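Local atomic coordinates of GARP domain-containing protein (Trypanosoma brucei brucei TREU927, PDB entry 6XZ6), a protein that is a trypanosome receptor that binds the host complement regulator factor H and increases transmission of the parasite to tsetse flies. Residues P27-E32 with A143-P148. Sequence-based numbering, arbitrary orientation.
Sequences PLLTEE and ADDVTP
Leu29, on the helical segment 27-32, meets Val146 of the extended loop segment 143-148; their CA atoms, 8.0 Å apart, are the nearest across the contact, and no hydrogen bond joins the two backbones. That spacing is bridged by one side chain. Leu29 has CG anti to its own N (chi1 -168°), which carries the branch out from the helix, and its CD1 methyl does all the touching. Leu29 CD1 lies 4.0 Å from CB of Val146, the apolar part of the contact. Leu29 CD1 also comes 3.7 Å from the backbone O of Val146 and 3.9 Å from OD1 of Asp145, so part of its neighbourhood is polar, at plain van der Waals distance. Asp145 starts out facing away from the helix, but its carboxylate turns back along the loop: OD1 accepts a weak hydrogen bond from Val146 N (2.8 Å, 144° at the hydrogen) and lies beside the leucine methyl. Leu181 of helix 165-208 touches both buried side chains, Leu29 and Val146. Thr147 is the N-cap of helix 148-161, its OG1 bonded to Ala150 N. This is loop-on-helix packing in an elongated, all-helical bundle: the connection between helices 129-137 and 148-161 crosses long helix 4-61, lying on it at Ala143, backbone-bonded to Lys21, and at Val146, packed on Lys25 and Leu26, while the Cys17-Cys138 disulfide ties the same helix to the chain just before this loop.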
ATOM      1  N   PRO A  27       3.186  -2.304   2.729  1.00 18.83           N
ATOM      2  CA  PRO A  27       4.244  -3.009   1.975  1.00 18.72           C
ATOM      3  C   PRO A  27       4.117  -4.540   1.987  1.00 27.03           C
ATOM      4  O   PRO A  27       4.614  -5.225   1.074  1.00 29.25           O
ATOM      5  CB  PRO A  27       5.532  -2.576   2.677  1.00 19.89           C
ATOM      6  CG  PRO A  27       5.193  -1.503   3.548  1.00 23.09           C
ATOM      7  CD  PRO A  27       3.760  -1.625   3.900  1.00 19.66           C
ATOM      8  N   LEU A  28       3.472  -5.076   3.035  1.00 23.09           N
ATOM      9  CA  LEU A  28       3.238  -6.506   3.207  1.00 24.15           C
ATOM     10  C   LEU A  28       2.125  -6.943   2.242  1.00 29.29           C
ATOM     11  O   LEU A  28       2.236  -7.958   1.579  1.00 31.85           O
ATOM     12  CB  LEU A  28       2.864  -6.808   4.667  1.00 24.94           C
ATOM     13  CG  LEU A  28       3.623  -6.075   5.795  1.00 27.73           C
ATOM     14  CD1 LEU A  28       2.978  -6.364   7.149  1.00 27.58           C
ATOM     15  CD2 LEU A  28       5.077  -6.455   5.823  1.00 29.26           C
ATOM     16  N   LEU A  29       1.091  -6.134   2.121  1.00 24.59           N
ATOM     17  CA  LEU A  29      -0.046  -6.286   1.223  1.00 24.36           C
ATOM     18  C   LEU A  29       0.410  -6.199  -0.254  1.00 27.61           C
ATOM     19  O   LEU A  29       0.080  -7.093  -1.018  1.00 29.92           O
ATOM     20  CB  LEU A  29      -1.006  -5.145   1.562  1.00 23.50           C
ATOM     21  CG  LEU A  29      -2.391  -5.163   1.010  1.00 28.84           C
ATOM     22  CD1 LEU A  29      -3.339  -4.484   1.986  1.00 28.74           C
ATOM     23  CD2 LEU A  29      -2.433  -4.447  -0.331  1.00 31.61           C
ATOM     24  N   THR A  30       1.180  -5.160  -0.649  1.00 21.46           N
ATOM     25  CA  THR A  30       1.671  -4.999  -2.026  1.00 20.79           C
ATOM     26  C   THR A  30       2.515  -6.183  -2.449  1.00 26.12           C
ATOM     27  O   THR A  30       2.450  -6.555  -3.606  1.00 27.96           O
ATOM     28  CB  THR A  30       2.450  -3.683  -2.247  1.00 28.89           C
ATOM     29  OG1 THR A  30       3.632  -3.681  -1.445  1.00 38.31           O
ATOM     30  CG2 THR A  30       1.624  -2.438  -1.997  1.00 22.27           C
ATOM     31  N   GLU A  31       3.306  -6.767  -1.532  1.00 22.20           N
ATOM     32  CA  GLU A  31       4.159  -7.935  -1.793  1.00 23.49           C
ATOM     33  C   GLU A  31       3.331  -9.189  -2.068  1.00 28.78           C
ATOM     34  O   GLU A  31       3.702  -9.981  -2.931  1.00 29.35           O
ATOM     35  CB  GLU A  31       5.084  -8.174  -0.613  1.00 26.48           C
ATOM     36  CG  GLU A  31       6.321  -8.978  -0.935  1.00 44.92           C
ATOM     37  CD  GLU A  31       7.189  -9.204   0.286  1.00 71.35           C
ATOM     38  OE1 GLU A  31       8.256  -8.555   0.381  1.00 79.65           O
ATOM     39  OE2 GLU A  31       6.795 -10.014   1.156  1.00 60.14           O
ATOM     40  N   GLU A  32       2.203  -9.374  -1.340  1.00 24.95           N
ATOM     41  CA  GLU A  32       1.300 -10.513  -1.536  1.00 24.55           C
ATOM     42  C   GLU A  32       0.678 -10.430  -2.933  1.00 25.10           C
ATOM     43  O   GLU A  32       0.617 -11.438  -3.636  1.00 25.53           O
ATOM     44  CB  GLU A  32       0.243 -10.556  -0.434  1.00 26.12           C
ATOM     45  CG  GLU A  32       0.847 -10.824   0.936  1.00 39.77           C
ATOM     46  CD  GLU A  32      -0.098 -11.267   2.036  1.00 58.75           C
ATOM     47  OE1 GLU A  32      -0.561 -10.402   2.819  1.00 41.79           O
ATOM     48  OE2 GLU A  32      -0.338 -12.492   2.136  1.00 55.72           O
ATOM     49  N   ALA A 143      -1.788  -3.170  10.939  1.00 31.17           N
ATOM     50  CA  ALA A 143      -3.224  -3.331  10.699  1.00 30.96           C
ATOM     51  C   ALA A 143      -3.482  -4.697  10.147  1.00 36.91           C
ATOM     52  O   ALA A 143      -2.625  -5.247   9.476  1.00 37.02           O
ATOM     53  CB  ALA A 143      -3.721  -2.287   9.704  1.00 30.31           C
ATOM     54  N   ASP A 144      -4.675  -5.235  10.401  1.00 35.94           N
ATOM     55  CA  ASP A 144      -5.075  -6.532   9.894  1.00 37.83           C
ATOM     56  C   ASP A 144      -5.291  -6.508   8.388  1.00 37.62           C
ATOM     57  O   ASP A 144      -4.955  -7.462   7.718  1.00 37.06           O
ATOM     58  CB  ASP A 144      -6.302  -7.047  10.663  1.00 42.91           C
ATOM     59  CG  ASP A 144      -5.994  -7.389  12.114  1.00 62.81           C
ATOM     60  OD1 ASP A 144      -5.021  -8.136  12.355  1.00 63.10           O
ATOM     61  OD2 ASP A 144      -6.723  -6.907  13.007  1.00 78.04           O
ATOM     62  N   ASP A 145      -5.823  -5.418   7.862  1.00 34.31           N
ATOM     63  CA  ASP A 145      -6.036  -5.217   6.430  1.00 34.58           C
ATOM     64  C   ASP A 145      -6.012  -3.715   6.104  1.00 34.31           C
ATOM     65  O   ASP A 145      -5.957  -2.867   7.010  1.00 32.17           O
ATOM     66  CB  ASP A 145      -7.358  -5.884   5.956  1.00 39.74           C
ATOM     67  CG  ASP A 145      -7.545  -6.019   4.431  1.00 61.72           C
ATOM     68  OD1 ASP A 145      -6.525  -5.909   3.680  1.00 60.75           O
ATOM     69  OD2 ASP A 145      -8.714  -6.224   3.984  1.00 69.35           O
ATOM     70  N   VAL A 146      -5.968  -3.397   4.803  1.00 29.42           N
ATOM     71  CA  VAL A 146      -6.035  -2.036   4.273  1.00 28.01           C
ATOM     72  C   VAL A 146      -6.936  -2.082   3.027  1.00 34.41           C
ATOM     73  O   VAL A 146      -6.691  -2.832   2.065  1.00 34.56           O
ATOM     74  CB  VAL A 146      -4.682  -1.321   3.995  1.00 29.97           C
ATOM     75  CG1 VAL A 146      -4.891   0.173   3.765  1.00 27.84           C
ATOM     76  CG2 VAL A 146      -3.690  -1.532   5.126  1.00 30.27           C
ATOM     77  N   THR A 147      -8.022  -1.318   3.094  1.00 31.67           N
ATOM     78  CA  THR A 147      -8.956  -1.156   1.993  1.00 30.89           C
ATOM     79  C   THR A 147      -8.839   0.307   1.603  1.00 30.91           C
ATOM     80  O   THR A 147      -8.554   1.118   2.481  1.00 30.38           O
ATOM     81  CB  THR A 147     -10.406  -1.471   2.427  1.00 38.48           C
ATOM     82  OG1 THR A 147     -10.782  -0.627   3.513  1.00 38.53           O
ATOM     83  CG2 THR A 147     -10.624  -2.937   2.767  1.00 37.10           C
ATOM     84  N   PRO A 148      -9.098   0.698   0.341  1.00 25.50           N
ATOM     85  CA  PRO A 148      -9.099   2.133   0.006  1.00 24.18           C
ATOM     86  C   PRO A 148      -9.948   3.025   0.930  1.00 26.76           C
ATOM     87  O   PRO A 148      -9.518   4.111   1.255  1.00 25.15           O
ATOM     88  CB  PRO A 148      -9.625   2.142  -1.437  1.00 26.48           C
ATOM     89  CG  PRO A 148      -9.186   0.823  -1.987  1.00 30.13           C
ATOM     90  CD  PRO A 148      -9.442  -0.119  -0.842  1.00 26.97           C
TER